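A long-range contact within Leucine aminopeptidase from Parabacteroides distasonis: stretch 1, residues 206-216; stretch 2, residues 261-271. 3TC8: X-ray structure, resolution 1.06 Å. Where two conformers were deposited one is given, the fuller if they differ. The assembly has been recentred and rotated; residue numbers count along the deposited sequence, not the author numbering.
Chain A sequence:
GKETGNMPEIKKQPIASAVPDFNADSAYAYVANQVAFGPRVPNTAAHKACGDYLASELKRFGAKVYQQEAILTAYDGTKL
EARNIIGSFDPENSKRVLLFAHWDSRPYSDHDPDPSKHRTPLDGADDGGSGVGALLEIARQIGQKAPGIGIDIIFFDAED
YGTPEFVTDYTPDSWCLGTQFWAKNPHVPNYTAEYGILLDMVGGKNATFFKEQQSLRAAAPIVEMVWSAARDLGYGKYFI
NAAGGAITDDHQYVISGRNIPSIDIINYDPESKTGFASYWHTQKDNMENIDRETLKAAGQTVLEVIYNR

Stretch 1 (206-216) NATFFKEQQSL
Stretch 2 261-271: PSIDIINYDPE

The two stretches run nearly antiparallel: strand 209-211 and strand 262-266 point N-to-C at 150° to each other, and their axes come no closer than 6.2 Å. That gap is too wide for continuous sheet pairing, so direct bonds gather at the two ends and water fills the middle. Together the stretches bury 597 Å².

P261 (phi/psi -58/123) leads into S262 (-139/148), whose side chain points away while its O lies 3.7 Å from S215 CA. That carbonyl is buried without a polar partner. I263 (-121/162; chi1 p, chi2 t) sets the register here, its CA 4.3 Å from S215 CA, and S215 OG sits 3.3 Å from I263 CA.

At D264 (-120/121; chi1 t) the backbone meets the start of a helix. D264 N donates to S215 OG at 2.8 Å, while S215 OG, on an m rotamer, donates to E212 OE1 at 2.7 Å. E212 (chi1 t, chi2 m) is the N-cap: its OE1 accepts from S215 N at 2.9 Å and its OE2 from Q214 N at 3.0 Å. One serine hydroxyl thus relays a strand amide to the capping carboxylate. The O of water 4 accepts from E212 N at 3.0 Å and donates to D264 O at 2.9 Å.

I265 (-100/111; chi1 m, chi2 t) lays CG2 over one face of the F209 ring, 3.8 Å from its centroid and 15° off the normal. F209 takes chi1 -48°, chi2 -48°; its ring edge meets I266, CD1 to C 3.5 Å. I266 (-153/136; chi1 t, chi2 t) turns its side chain away and bonds through solvent: water 2 accepts from I266 N at 3.1 Å, and water 3 spans F210 N (3.0 Å) and I266 O (2.8 Å).

Direct bonding resumes at N267 (-63/120; chi1 t, chi2 3°), whose CA is 4.9 Å from F209 CA. N267 OD1 accepts from T208 N at 3.1 Å, nearly linear, and water 1 donates to both N267 OD1 (2.7 Å) and T208 OG1 (2.9 Å). A207 CB packs 3.5 Å from N267 CG.

Y268 (-128/138; chi1 t, chi2 76°) is gripped by T208 twice: Y268 N donates to T208 O at 2.9 Å, and T208 OG1, on a p rotamer, donates to Y268 O at 2.8 Å. The Y268 ring edge approaches the F210 face (F210 chi1 m, chi2 76°), centroids 5.7 Å apart and planes at 79°. Beyond D269, P270 (-66/-10) closes the patch, its CD 3.7 Å from F210 CE1.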

# COMPACT_ATOMS: atom_id res chain seq x y z
N ASN A 206 14.16 7.93 -6.97
CA ASN A 206 14.93 8.44 -5.82
C ASN A 206 14.12 8.62 -4.52
O ASN A 206 14.45 9.43 -3.67
CB ASN A 206 15.67 9.70 -6.20
CG ASN A 206 16.67 9.46 -7.30
OD1 ASN A 206 17.41 8.45 -7.32
ND2 ASN A 206 16.76 10.41 -8.23
N ALA A 207 13.12 7.77 -4.34
CA ALA A 207 12.34 7.74 -3.10
C ALA A 207 13.29 7.50 -1.92
O ALA A 207 14.31 6.80 -2.04
CB ALA A 207 11.29 6.64 -3.13
N THR A 208 12.90 8.01 -0.76
CA THR A 208 13.61 7.82 0.48
C THR A 208 12.66 7.32 1.55
O THR A 208 11.77 8.05 1.96
CB THR A 208 14.33 9.10 0.90
OG1 THR A 208 13.43 10.21 0.96
CG2 THR A 208 15.47 9.44 -0.04
N PHE A 209 12.90 6.09 1.99
CA PHE A 209 12.10 5.45 3.01
C PHE A 209 12.81 5.59 4.35
O PHE A 209 13.87 4.99 4.58
CB PHE A 209 11.90 3.95 2.71
CG PHE A 209 11.47 3.66 1.29
CD1 PHE A 209 10.45 4.35 0.66
CD2 PHE A 209 12.10 2.65 0.57
CE1 PHE A 209 10.06 4.06 -0.63
CE2 PHE A 209 11.70 2.35 -0.72
CZ PHE A 209 10.70 3.05 -1.33
N PHE A 210 12.25 6.43 5.23
CA PHE A 210 12.78 6.61 6.57
C PHE A 210 12.03 5.68 7.52
O PHE A 210 10.99 5.09 7.21
CB PHE A 210 12.60 8.09 6.99
CG PHE A 210 13.55 9.05 6.35
CD1 PHE A 210 13.40 9.47 5.04
CD2 PHE A 210 14.61 9.52 7.08
CE1 PHE A 210 14.27 10.35 4.48
CE2 PHE A 210 15.52 10.41 6.50
CZ PHE A 210 15.33 10.83 5.22
N LYS A 211 12.60 5.54 8.72
CA LYS A 211 11.96 4.69 9.73
C LYS A 211 10.80 5.50 10.35
O LYS A 211 11.02 6.47 11.10
CB LYS A 211 12.99 4.26 10.78
CG LYS A 211 14.14 3.49 10.19
CD LYS A 211 15.13 3.10 11.26
CE LYS A 211 16.36 2.48 10.72
NZ LYS A 211 17.31 2.18 11.86
N GLU A 212 9.58 5.13 9.99
CA GLU A 212 8.43 5.96 10.34
C GLU A 212 8.07 5.79 11.82
O GLU A 212 8.23 4.72 12.39
CB GLU A 212 7.31 5.58 9.35
CG GLU A 212 6.03 6.37 9.45
CD GLU A 212 5.10 5.94 10.56
OE1 GLU A 212 5.00 4.72 10.80
OE2 GLU A 212 4.46 6.84 11.20
N GLN A 213 7.57 6.85 12.44
CA GLN A 213 7.44 6.85 13.91
C GLN A 213 6.44 5.85 14.45
O GLN A 213 6.75 5.16 15.41
CB GLN A 213 7.07 8.24 14.43
CG GLN A 213 8.20 9.19 14.38
CD GLN A 213 9.36 8.80 15.24
OE1 GLN A 213 9.17 8.34 16.36
NE2 GLN A 213 10.56 8.83 14.65
N GLN A 214 5.26 5.73 13.82
CA GLN A 214 4.28 4.78 14.35
C GLN A 214 4.78 3.33 14.19
O GLN A 214 4.57 2.49 15.06
CB GLN A 214 2.93 4.92 13.67
CG GLN A 214 2.33 6.31 13.83
CD GLN A 214 0.85 6.32 13.50
OE1 GLN A 214 0.01 6.00 14.36
NE2 GLN A 214 0.51 6.65 12.27
N SER A 215 5.49 3.09 13.09
CA SER A 215 6.11 1.81 12.80
C SER A 215 7.14 1.47 13.86
O SER A 215 7.21 0.33 14.33
CB SER A 215 6.79 1.92 11.42
OG SER A 215 5.88 2.19 10.37
N LEU A 216 8.00 2.43 14.19
CA LEU A 216 8.99 2.21 15.24
C LEU A 216 8.36 1.97 16.61
O LEU A 216 8.76 1.10 17.36
CB LEU A 216 9.92 3.41 15.31
CG LEU A 216 11.00 3.57 14.26
CD1 LEU A 216 11.57 4.97 14.29
CD2 LEU A 216 12.03 2.47 14.37
N PRO A 261 1.66 -5.93 14.95
CA PRO A 261 2.75 -4.95 14.79
C PRO A 261 3.04 -4.75 13.30
O PRO A 261 3.38 -5.72 12.63
CB PRO A 261 3.94 -5.58 15.54
CG PRO A 261 3.29 -6.57 16.50
CD PRO A 261 2.09 -7.10 15.74
N SER A 262 2.96 -3.51 12.84
CA SER A 262 3.02 -3.22 11.40
C SER A 262 3.85 -2.00 11.14
O SER A 262 3.90 -1.06 11.95
CB SER A 262 1.63 -3.06 10.82
OG SER A 262 0.82 -4.18 11.00
N ILE A 263 4.51 -2.01 9.99
CA ILE A 263 5.33 -0.91 9.56
C ILE A 263 4.85 -0.36 8.21
O ILE A 263 4.13 -1.04 7.46
CB ILE A 263 6.81 -1.34 9.45
CG1 ILE A 263 7.10 -2.22 8.23
CG2 ILE A 263 7.27 -2.01 10.77
CD1 ILE A 263 8.59 -2.37 7.93
N ASP A 264 5.30 0.86 7.92
CA ASP A 264 5.02 1.54 6.66
C ASP A 264 6.30 1.85 5.95
O ASP A 264 7.16 2.53 6.53
CB ASP A 264 4.24 2.83 6.95
CG ASP A 264 3.57 3.45 5.76
OD1 ASP A 264 3.67 2.98 4.62
OD2 ASP A 264 2.88 4.52 6.01
N ILE A 265 6.44 1.34 4.72
CA ILE A 265 7.52 1.67 3.82
C ILE A 265 6.93 2.69 2.86
O ILE A 265 6.06 2.36 2.04
CB ILE A 265 8.05 0.43 3.06
CG1 ILE A 265 8.49 -0.68 4.03
CG2 ILE A 265 9.16 0.83 2.10
CD1 ILE A 265 8.96 -1.94 3.39
N ILE A 266 7.38 3.93 2.97
CA ILE A 266 6.76 5.09 2.31
C ILE A 266 7.77 6.16 2.05
O ILE A 266 8.59 6.48 2.91
CB ILE A 266 5.54 5.61 3.14
CG1 ILE A 266 4.92 6.84 2.46
CG2 ILE A 266 5.90 5.90 4.58
CD1 ILE A 266 3.55 7.21 3.02
N ASN A 267 7.73 6.73 0.86
CA ASN A 267 8.59 7.86 0.52
C ASN A 267 8.26 9.06 1.42
O ASN A 267 7.13 9.55 1.41
CB ASN A 267 8.37 8.14 -0.97
CG ASN A 267 9.36 9.13 -1.57
OD1 ASN A 267 10.29 9.61 -0.90
ND2 ASN A 267 9.15 9.44 -2.85
N TYR A 268 9.24 9.51 2.19
CA TYR A 268 9.12 10.64 3.07
C TYR A 268 10.26 11.59 2.79
O TYR A 268 11.41 11.19 2.65
CB TYR A 268 9.23 10.17 4.53
CG TYR A 268 9.27 11.27 5.56
CD1 TYR A 268 8.12 11.96 5.92
CD2 TYR A 268 10.45 11.55 6.24
CE1 TYR A 268 8.16 12.97 6.90
CE2 TYR A 268 10.50 12.54 7.21
CZ TYR A 268 9.36 13.24 7.55
OH TYR A 268 9.38 14.22 8.52
N ASP A 269 9.95 12.89 2.78
CA ASP A 269 10.94 13.94 2.60
C ASP A 269 10.94 14.85 3.81
O ASP A 269 10.00 15.61 3.94
CB ASP A 269 10.58 14.76 1.39
CG ASP A 269 11.61 15.86 1.09
OD1 ASP A 269 12.49 16.16 1.96
OD2 ASP A 269 11.50 16.39 -0.00
N PRO A 270 11.99 14.81 4.68
CA PRO A 270 12.00 15.55 5.98
C PRO A 270 12.02 17.06 5.90
O PRO A 270 11.82 17.76 6.91
CB PRO A 270 13.33 15.13 6.61
CG PRO A 270 14.10 14.47 5.50
CD PRO A 270 13.16 13.92 4.54
N GLU A 271 12.23 17.51 4.69
CA GLU A 271 12.33 18.94 4.37
C GLU A 271 11.19 19.45 3.43
O GLU A 271 11.13 20.66 3.19
CB GLU A 271 13.72 19.24 3.76
CG GLU A 271 14.96 18.59 4.47
CD GLU A 271 15.20 19.00 5.95
OE1 GLU A 271 14.84 20.14 6.40
OE2 GLU A 271 15.85 18.17 6.64
O HOH W 1 11.91 11.74 -0.94
O HOH W 2 9.16 4.13 5.45
O HOH W 3 9.34 7.09 5.49
O HOH W 4 9.05 2.46 8.68